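Local structure of R-imine reductase (Streptomyces kanamyceticus, 3ZGY) at residues L208-V213 with E267-N272. The protein catalyses the R-selective, NADPH-dependent reduction of an imine substrate. Sequence-based numbering, arbitrary orientation.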
loop_
_atom_site.group_PDB
_atom_site.type_symbol
_atom_site.label_atom_id
_atom_site.label_comp_id
_atom_site.label_asym_id
_atom_site.label_seq_id
_atom_site.Cartn_x
_atom_site.Cartn_y
_atom_site.Cartn_z
ATOM N N LEU D 208 -6.123 14.693 -8.311
ATOM C CA LEU D 208 -5.255 15.437 -9.239
ATOM C C LEU D 208 -5.853 15.541 -10.633
ATOM O O LEU D 208 -5.633 16.499 -11.335
ATOM C CB LEU D 208 -3.897 14.820 -9.329
ATOM C CG LEU D 208 -3.174 15.028 -8.027
ATOM C CD1 LEU D 208 -2.258 13.860 -7.798
ATOM C CD2 LEU D 208 -2.391 16.311 -8.060
ATOM N N GLY D 209 -6.654 14.576 -11.012
ATOM C CA GLY D 209 -7.356 14.685 -12.261
ATOM C C GLY D 209 -8.240 15.907 -12.330
ATOM O O GLY D 209 -8.455 16.411 -13.396
ATOM N N THR D 210 -8.756 16.402 -11.204
ATOM C CA THR D 210 -9.711 17.514 -11.252
ATOM C C THR D 210 -9.034 18.766 -11.796
ATOM O O THR D 210 -9.706 19.646 -12.342
ATOM C CB THR D 210 -10.335 17.848 -9.873
ATOM O OG1 THR D 210 -9.339 18.352 -8.952
ATOM C CG2 THR D 210 -11.043 16.647 -9.316
ATOM N N ALA D 211 -7.716 18.833 -11.630
ATOM C CA ALA D 211 -6.939 19.959 -12.128
ATOM C C ALA D 211 -6.220 19.611 -13.425
ATOM O O ALA D 211 -5.284 20.276 -13.796
ATOM C CB ALA D 211 -5.930 20.408 -11.084
ATOM N N GLY D 212 -6.633 18.544 -14.101
ATOM C CA GLY D 212 -6.034 18.172 -15.347
ATOM C C GLY D 212 -4.626 17.589 -15.241
ATOM O O GLY D 212 -4.030 17.339 -16.260
ATOM N N VAL D 213 -4.078 17.317 -14.055
ATOM C CA VAL D 213 -2.840 16.529 -14.050
ATOM C C VAL D 213 -3.078 15.039 -14.362
ATOM O O VAL D 213 -3.929 14.401 -13.776
ATOM C CB VAL D 213 -1.882 16.785 -12.862
ATOM C CG1 VAL D 213 -2.483 17.672 -11.809
ATOM C CG2 VAL D 213 -1.301 15.507 -12.285
ATOM N N GLU D 267 -14.954 16.057 -1.061
ATOM C CA GLU D 267 -16.369 16.431 -1.202
ATOM C C GLU D 267 -16.489 17.614 -2.134
ATOM O O GLU D 267 -17.180 17.555 -3.143
ATOM C CB GLU D 267 -16.991 16.751 0.163
ATOM C CG GLU D 267 -17.484 15.511 0.912
ATOM C CD GLU D 267 -17.822 15.779 2.387
ATOM O OE1 GLU D 267 -17.699 16.952 2.862
ATOM O OE2 GLU D 267 -18.221 14.795 3.076
ATOM N N PHE D 268 -15.732 18.663 -1.830
ATOM C CA PHE D 268 -15.755 19.866 -2.645
ATOM C C PHE D 268 -15.403 19.684 -4.104
ATOM O O PHE D 268 -15.952 20.386 -4.918
ATOM C CB PHE D 268 -14.836 20.898 -2.061
ATOM C CG PHE D 268 -14.999 22.257 -2.678
ATOM C CD1 PHE D 268 -16.111 23.026 -2.410
ATOM C CD2 PHE D 268 -14.023 22.763 -3.523
ATOM C CE1 PHE D 268 -16.257 24.270 -2.973
ATOM C CE2 PHE D 268 -14.158 24.014 -4.087
ATOM C CZ PHE D 268 -15.284 24.763 -3.820
ATOM N N LEU D 269 -14.466 18.819 -4.459
ATOM C CA LEU D 269 -14.118 18.653 -5.856
ATOM C C LEU D 269 -15.044 17.665 -6.537
ATOM O O LEU D 269 -14.934 17.405 -7.744
ATOM C CB LEU D 269 -12.684 18.191 -5.990
ATOM C CG LEU D 269 -11.605 19.081 -5.356
ATOM C CD1 LEU D 269 -10.269 18.403 -5.454
ATOM C CD2 LEU D 269 -11.564 20.414 -6.073
ATOM N N GLY D 270 -15.955 17.084 -5.759
ATOM C CA GLY D 270 -16.933 16.166 -6.305
ATOM C C GLY D 270 -16.386 14.792 -6.593
ATOM O O GLY D 270 -16.920 14.081 -7.439
ATOM N N VAL D 271 -15.272 14.426 -5.977
ATOM C CA VAL D 271 -14.782 13.069 -6.154
ATOM C C VAL D 271 -15.255 12.300 -4.933
ATOM O O VAL D 271 -15.702 12.866 -3.953
ATOM C CB VAL D 271 -13.251 12.987 -6.304
ATOM C CG1 VAL D 271 -12.796 13.863 -7.441
ATOM C CG2 VAL D 271 -12.536 13.397 -5.027
ATOM N N ASN D 272 -15.178 10.999 -5.003
ATOM C CA ASN D 272 -15.552 10.176 -3.879
ATOM C C ASN D 272 -14.817 10.479 -2.592
ATOM O O ASN D 272 -13.611 10.561 -2.585
ATOM C CB ASN D 272 -15.293 8.719 -4.228
ATOM C CG ASN D 272 -16.172 7.805 -3.451
ATOM O OD1 ASN D 272 -15.850 7.432 -2.323
ATOM N ND2 ASN D 272 -17.342 7.550 -3.987
#
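Thr210 meets Leu269 and Val271 where the ends of two helices come together, and it is the one residue of 208-213 that touches 267-272. The backbones stay apart, with the CA atoms of Thr210 and Leu269 7.1 Å from each other, so side chains alone bridge the gap. From its CA, Thr210 sends CB toward the other segment, and there the chain forks. The methyl branch, CG2, lies 3.8 Å from Val271 CG1 and 4.0 Å from Leu269 CB, which places it against both hydrocarbon partners. The hydroxyl branch is set between the backbone N and the carbonyl carbon (chi1 66°), a torsion that goes with its hydrogen bond back to Leu207 O in helix 182-209. With that bond to Leu207 O made, OG1 also faces Leu269 in van der Waals contact, 3.6 Å from CD1 and 4.2 Å from CD2. The side chain of Thr210 crosses those of Leu269 and Val271 at about a right angle. The 118 Å² buried between the segments marks a small van der Waals contact. Leu269 and Val271 also rest on Leu207, while Phe303 of the second subunit packs on Val271, so the joint adjoins the dimer interface. Glycines with positive phi close both helix ends. Gly212 (phi 72°) ends helix 182-209 in a Schellman motif, with Gly212 N bonded to Gly209 O and a weak bond from Val213 N to Leu208 O. Gly270 (phi 77°) does the same after helix 252-269, its N 2.9 Å from Glu267 O. What results is a junction of two Schellman-capped helix C-termini in the all-helical part of the 6PGD-like C-terminal domain, away from the NADP(+) site.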